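Local coordinates for lysine-sensitive aspartokinase 3 (Escherichia coli, PDB 2J0W), which catalyses the ATP-dependent phosphorylation of L-aspartate to 4-phospho-L-aspartate, the first step towards lysine, and is feedback-inhibited by lysine, at the interface of chains A and B. Coordinates in Å, arbitrary orientation; residue numbers count along the deposited sequence, not the author numbering. Chains: chain A/B, Lysine-sensitive aspartokinase 3.

Contact 1: the interface of chains A and B. Residues chain A 350, 383, 414-417; chain B 396-398, 420-421.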
ATOM      1  N   ALA A 350       0.004   6.773  -0.389  1.00 63.07           N
ATOM      2  CA  ALA A 350      -1.203   7.326   0.238  1.00 60.23           C
ATOM      3  C   ALA A 350      -1.518   6.612   1.540  1.00 58.58           C
ATOM      4  O   ALA A 350      -1.822   5.414   1.557  1.00 55.71           O
ATOM      5  CB  ALA A 350      -2.401   7.233  -0.721  1.00 53.27           C
ATOM      6  N   GLU A 383      -6.038  15.145   3.029  1.00 70.38           N
ATOM      7  CA  GLU A 383      -7.452  15.265   2.711  1.00 69.02           C
ATOM      8  C   GLU A 383      -8.256  14.781   3.922  1.00 66.47           C
ATOM      9  O   GLU A 383      -7.970  13.718   4.473  1.00 61.86           O
ATOM     10  CB  GLU A 383      -7.782  14.425   1.478  1.00 70.47           C
ATOM     11  CG  GLU A 383      -6.881  14.721   0.295  1.00 72.30           C
ATOM     12  CD  GLU A 383      -7.473  14.263  -1.025  1.00 82.36           C
ATOM     13  OE1 GLU A 383      -6.781  14.393  -2.059  1.00 82.30           O
ATOM     14  OE2 GLU A 383      -8.632  13.784  -1.032  1.00 86.32           O
ATOM     15  N   ASN A 414     -17.660   8.710  -5.630  1.00 76.40           N
ATOM     16  CA  ASN A 414     -16.247   8.923  -5.865  1.00 72.86           C
ATOM     17  C   ASN A 414     -15.438   8.027  -4.955  1.00 67.91           C
ATOM     18  O   ASN A 414     -15.364   8.257  -3.756  1.00 71.28           O
ATOM     19  CB  ASN A 414     -15.850  10.372  -5.589  1.00 71.67           C
ATOM     20  CG  ASN A 414     -14.338  10.565  -5.590  1.00 72.46           C
ATOM     21  OD1 ASN A 414     -13.683  10.449  -6.627  1.00 74.59           O
ATOM     22  ND2 ASN A 414     -13.780  10.843  -4.421  1.00 71.09           N
ATOM     23  N   ILE A 415     -14.841   6.988  -5.506  1.00 61.07           N
ATOM     24  CA  ILE A 415     -14.021   6.147  -4.670  1.00 59.86           C
ATOM     25  C   ILE A 415     -12.656   6.810  -4.704  1.00 61.48           C
ATOM     26  O   ILE A 415     -12.100   7.039  -5.778  1.00 65.28           O
ATOM     27  CB  ILE A 415     -13.996   4.749  -5.211  1.00 55.13           C
ATOM     28  CG1 ILE A 415     -15.450   4.293  -5.318  1.00 54.90           C
ATOM     29  CG2 ILE A 415     -13.160   3.845  -4.302  1.00 62.22           C
ATOM     30  CD1 ILE A 415     -15.647   2.851  -5.578  1.00 50.56           C
ATOM     31  N   ARG A 416     -12.138   7.143  -3.523  1.00 57.24           N
ATOM     32  CA  ARG A 416     -10.864   7.844  -3.400  1.00 54.93           C
ATOM     33  C   ARG A 416      -9.641   6.972  -3.167  1.00 52.79           C
ATOM     34  O   ARG A 416      -8.506   7.364  -3.477  1.00 50.39           O
ATOM     35  CB  ARG A 416     -10.956   8.853  -2.259  1.00 57.17           C
ATOM     36  CG  ARG A 416      -9.666   9.618  -2.005  1.00 56.27           C
ATOM     37  CD  ARG A 416      -9.369  10.606  -3.121  1.00 56.32           C
ATOM     38  NE  ARG A 416      -8.133  11.343  -2.862  1.00 67.24           N
ATOM     39  CZ  ARG A 416      -6.914  10.896  -3.154  1.00 65.45           C
ATOM     40  NH1 ARG A 416      -6.758   9.711  -3.730  1.00 69.02           N
ATOM     41  NH2 ARG A 416      -5.850  11.626  -2.849  1.00 59.87           N
ATOM     42  N   MET A 417      -9.865   5.795  -2.609  1.00 47.73           N
ATOM     43  CA  MET A 417      -8.754   4.920  -2.305  1.00 48.94           C
ATOM     44  C   MET A 417      -9.287   3.511  -2.213  1.00 51.69           C
ATOM     45  O   MET A 417     -10.380   3.289  -1.701  1.00 54.73           O
ATOM     46  CB  MET A 417      -8.136   5.337  -0.964  1.00 38.12           C
ATOM     47  CG  MET A 417      -6.833   4.664  -0.583  1.00 43.60           C
ATOM     48  SD  MET A 417      -7.057   2.997   0.056  1.00 51.93           S
ATOM     49  CE  MET A 417      -8.116   3.300   1.420  1.00 54.80           C
TER
ATOM     50  N   LEU B 396      -8.516  10.328 -11.778  1.00 81.17           N
ATOM     51  CA  LEU B 396      -9.348   9.163 -11.512  1.00 82.65           C
ATOM     52  C   LEU B 396      -9.767   9.127 -10.041  1.00 85.68           C
ATOM     53  O   LEU B 396     -10.843   8.622  -9.707  1.00 85.62           O
ATOM     54  CB  LEU B 396      -8.580   7.883 -11.849  1.00 77.54           C
ATOM     55  CG  LEU B 396      -7.939   7.826 -13.235  1.00 73.05           C
ATOM     56  CD1 LEU B 396      -7.171   6.527 -13.405  1.00 73.81           C
ATOM     57  CD2 LEU B 396      -9.014   7.942 -14.282  1.00 75.16           C
ATOM     58  N   SER B 397      -8.912   9.676  -9.174  1.00 86.82           N
ATOM     59  CA  SER B 397      -9.151   9.698  -7.729  1.00 86.21           C
ATOM     60  C   SER B 397     -10.263  10.637  -7.290  1.00 86.54           C
ATOM     61  O   SER B 397     -11.048  10.294  -6.408  1.00 86.73           O
ATOM     62  CB  SER B 397      -7.856  10.051  -6.984  1.00 85.97           C
ATOM     63  OG  SER B 397      -7.315  11.280  -7.440  1.00 92.82           O
ATOM     64  N   LYS B 398     -10.330  11.820  -7.895  1.00 86.08           N
ATOM     65  CA  LYS B 398     -11.366  12.782  -7.536  1.00 85.36           C
ATOM     66  C   LYS B 398     -12.490  12.835  -8.567  1.00 83.60           C
ATOM     67  O   LYS B 398     -13.133  13.873  -8.744  1.00 83.79           O
ATOM     68  CB  LYS B 398     -10.762  14.179  -7.358  1.00 89.13           C
ATOM     69  CG  LYS B 398      -9.818  14.294  -6.171  1.00 95.87           C
ATOM     70  CD  LYS B 398      -9.572  15.748  -5.797  1.00102.70           C
ATOM     71  CE  LYS B 398      -8.826  15.858  -4.471  1.00110.10           C
ATOM     72  NZ  LYS B 398      -8.771  17.263  -3.958  1.00113.16           N
ATOM     73  N   TYR B 420      -4.857   1.437  -5.561  1.00 52.49           N
ATOM     74  CA  TYR B 420      -5.353   2.690  -6.111  1.00 50.93           C
ATOM     75  C   TYR B 420      -5.526   3.783  -5.076  1.00 55.09           C
ATOM     76  O   TYR B 420      -5.958   3.525  -3.947  1.00 57.02           O
ATOM     77  CB  TYR B 420      -6.686   2.429  -6.798  1.00 51.10           C
ATOM     78  CG  TYR B 420      -7.478   3.656  -7.174  1.00 54.82           C
ATOM     79  CD1 TYR B 420      -6.922   4.661  -7.969  1.00 56.45           C
ATOM     80  CD2 TYR B 420      -8.800   3.797  -6.758  1.00 52.90           C
ATOM     81  CE1 TYR B 420      -7.663   5.770  -8.340  1.00 64.16           C
ATOM     82  CE2 TYR B 420      -9.550   4.902  -7.125  1.00 60.41           C
ATOM     83  CZ  TYR B 420      -8.979   5.882  -7.917  1.00 67.34           C
ATOM     84  OH  TYR B 420      -9.738   6.958  -8.297  1.00 72.56           O
ATOM     85  N   GLY B 421      -5.187   5.008  -5.478  1.00 58.88           N
ATOM     86  CA  GLY B 421      -5.327   6.161  -4.604  1.00 56.90           C
ATOM     87  C   GLY B 421      -4.070   6.981  -4.430  1.00 54.22           C
ATOM     88  O   GLY B 421      -4.125   8.125  -3.995  1.00 55.53           O
TER

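Contact 2: the interface of chains A and B. Residues chain A 322, 325-326, 329; chain B 329, 342.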
ATOM      1  N   ARG A 322      13.778   2.709  -2.189  1.00129.79           N
ATOM      2  CA  ARG A 322      14.101   1.800  -1.098  1.00129.20           C
ATOM      3  C   ARG A 322      14.143   2.581   0.205  1.00125.99           C
ATOM      4  O   ARG A 322      13.466   2.231   1.168  1.00126.64           O
ATOM      5  CB  ARG A 322      15.456   1.141  -1.352  1.00134.69           C
ATOM      6  CG  ARG A 322      15.872   1.178  -2.809  1.00145.63           C
ATOM      7  CD  ARG A 322      14.802   0.547  -3.681  1.00155.17           C
ATOM      8  NE  ARG A 322      14.948   0.889  -5.093  1.00163.18           N
ATOM      9  CZ  ARG A 322      15.850   0.354  -5.909  1.00167.41           C
ATOM     10  NH1 ARG A 322      16.701  -0.559  -5.460  1.00170.13           N
ATOM     11  NH2 ARG A 322      15.895   0.727  -7.180  1.00168.09           N
ATOM     12  N   LEU A 325      11.126   5.093   1.109  1.00 89.37           N
ATOM     13  CA  LEU A 325      10.073   4.397   1.825  1.00 82.98           C
ATOM     14  C   LEU A 325      10.647   4.029   3.183  1.00 79.91           C
ATOM     15  O   LEU A 325      10.167   4.506   4.205  1.00 80.88           O
ATOM     16  CB  LEU A 325       9.629   3.140   1.066  1.00 79.10           C
ATOM     17  CG  LEU A 325       9.013   3.374  -0.320  1.00 69.66           C
ATOM     18  CD1 LEU A 325       8.508   2.068  -0.897  1.00 65.72           C
ATOM     19  CD2 LEU A 325       7.877   4.362  -0.214  1.00 63.61           C
ATOM     20  N   ALA A 326      11.694   3.208   3.187  1.00 78.16           N
ATOM     21  CA  ALA A 326      12.342   2.778   4.428  1.00 77.84           C
ATOM     22  C   ALA A 326      12.502   3.917   5.427  1.00 76.02           C
ATOM     23  O   ALA A 326      12.536   3.689   6.635  1.00 75.08           O
ATOM     24  CB  ALA A 326      13.709   2.177   4.129  1.00 79.37           C
ATOM     25  N   PHE A 329       8.818   5.436   6.623  1.00 77.04           N
ATOM     26  CA  PHE A 329       8.296   4.543   7.648  1.00 81.31           C
ATOM     27  C   PHE A 329       9.111   4.536   8.936  1.00 82.47           C
ATOM     28  O   PHE A 329       8.752   3.872   9.911  1.00 82.86           O
ATOM     29  CB  PHE A 329       8.181   3.129   7.080  1.00 84.70           C
ATOM     30  CG  PHE A 329       7.195   3.022   5.949  1.00 93.76           C
ATOM     31  CD1 PHE A 329       7.366   3.769   4.789  1.00 96.03           C
ATOM     32  CD2 PHE A 329       6.077   2.206   6.054  1.00 97.80           C
ATOM     33  CE1 PHE A 329       6.442   3.712   3.758  1.00 95.46           C
ATOM     34  CE2 PHE A 329       5.145   2.144   5.023  1.00 97.94           C
ATOM     35  CZ  PHE A 329       5.329   2.898   3.874  1.00 97.06           C
TER
ATOM     36  N   PHE B 329      11.004  -2.223   5.015  1.00 77.04           N
ATOM     37  CA  PHE B 329      11.431  -1.346   3.934  1.00 81.31           C
ATOM     38  C   PHE B 329      12.907  -0.967   3.991  1.00 82.47           C
ATOM     39  O   PHE B 329      13.420  -0.278   3.106  1.00 82.86           O
ATOM     40  CB  PHE B 329      10.557  -0.091   3.922  1.00 84.70           C
ATOM     41  CG  PHE B 329       9.111  -0.378   3.625  1.00 93.76           C
ATOM     42  CD1 PHE B 329       8.372  -1.218   4.452  1.00 96.03           C
ATOM     43  CD2 PHE B 329       8.495   0.156   2.502  1.00 97.80           C
ATOM     44  CE1 PHE B 329       7.052  -1.525   4.165  1.00 95.46           C
ATOM     45  CE2 PHE B 329       7.169  -0.148   2.207  1.00 97.94           C
ATOM     46  CZ  PHE B 329       6.448  -0.989   3.041  1.00 97.06           C
ATOM     47  N   ILE B 342       2.356  -1.345  -3.790  1.00 53.77           N
ATOM     48  CA  ILE B 342       2.206  -1.945  -2.466  1.00 53.22           C
ATOM     49  C   ILE B 342       0.790  -1.730  -1.937  1.00 52.83           C
ATOM     50  O   ILE B 342       0.160  -0.699  -2.213  1.00 51.60           O
ATOM     51  CB  ILE B 342       3.179  -1.333  -1.430  1.00 56.01           C
ATOM     52  CG1 ILE B 342       4.621  -1.587  -1.847  1.00 59.12           C
ATOM     53  CG2 ILE B 342       2.928  -1.943  -0.065  1.00 50.50           C
ATOM     54  CD1 ILE B 342       5.626  -1.208  -0.787  1.00 70.50           C
TER

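Contact 1: the interface of chains A and B
The flat guanidinium of A:Arg416 meets chain B at an edge and over one face. B:Ser397 OG, the side-chain hydroxyl, lies over that face, offset towards the rim. The carbonyl of B:Gly421 and the carboxylate of A:Glu383 sit at the edges, in the guanidinium plane. The ring of B:Tyr420 has the backbone carbonyl carbon of B:Leu396 at its edge, within its own chain.

A:Arg416 NH1 gives a hydrogen bond to B:Gly421 O at 3.1 Å. It meets a lone pair in the carbonyl plane, and the bond is fairly straight, 160° at the hydrogen. The other side of the guanidinium grips A:Glu383 side-on. A:Arg416 NE bonds A:Glu383 OE2 at 3.1 Å. A:Arg416 NH2 bonds A:Glu383 OE1 at 3.0 Å. Both nitrogens approach from above the carboxylate plane. This double grip holds the guanidinium against rotation and aims NH1 at chain B. With CG anti to the backbone N (chi1 178°) and a bend at chi2 (71°), the A:Arg416 chain brings its guanidinium between A:Glu383 and B:Gly421.

A:Glu383 and B:Lys398 meet tip to tip. The lysine chain is extended, and B:Lys398 NZ forms a long salt bridge to A:Glu383 OE1 at 4.0 Å. The carboxylate is thus shared by an arginine of its own chain and a lysine of the partner, which would offset the nearness of the two positive groups.

A:Asn414 OD1 is modelled 2.6 Å from B:Ser397 O. Both atoms can only accept, so this pair is a clash and the amide orientation is doubtful. B:Tyr420 OH makes a weak hydrogen bond to A:Ile415 O at 3.5 Å.

The patch lies in the ACT-domain part of the chain, within the region required for homodimerisation. It joins the subunits through an arginine braced by A:Glu383 and bonded to the B:Gly421 carbonyl, and through a long charge pair. Its symmetry twin repeats these links.

Contact 2: the interface of chains A and B
The ACT-domain helix 321-328 of chain A packs against B:Phe329, just after the same helix in the partner. A:Leu325 in this helix belongs to the allosteric lysine site, which the two subunits share.

The two phenylalanines, A:Phe329 and B:Phe329, are symmetry mates and stack on each other. Their ring centroids are 4.2 Å apart and the planes differ by 14°. The overlap is offset: CE2 of each ring lies over one face of the other, towards the rim. Each side chain has CG anti to the carbonyl carbon (chi1 -64°), and this turns both rings towards the shared axis.

A:Leu325 crosses the B:Phe329 side chain at a slant. A:Leu325 CB touches B:Phe329 CD2 at 3.5 Å. The methyl A:Leu325 CD1 sits at the ring edge, in the ring plane, 4.0 Å from B:Phe329 CE2. A second neighbour of this leucine is B:Ile342 of strand 341-345; B:Ile342 CD1 is 4.4 Å from A:Leu325 CD1.

Nearer the backbone, A:Ala326 CA packs on B:Phe329 CB at 3.4 Å. The still shorter approach of the alanine methyl to the phenylalanine carbonyl oxygen is doubtful. An alanine in place of B:Phe329 would probably open a gap beside A:Leu325 and leave the ring of A:Phe329 without its stacking mate.

Contact 1 and contact 2 belong to one two-fold interface and lie about 21 Å apart, measured between the centres of their C-alpha atoms. They share no residue. Both fall in the ACT-domain region that homodimerisation requires. Strand 341-345 serves contact 2 from chain B, and strand 348-353 borders contact 1 from chain A; two-fold symmetry places both strands in each subunit's part of the interface. Contact 1 is mainly polar, whereas contact 2 is apolar and includes a residue of the shared lysine site. Both patches contribute to the dimer; this structure alone does not show how lysine binding would affect contact 1.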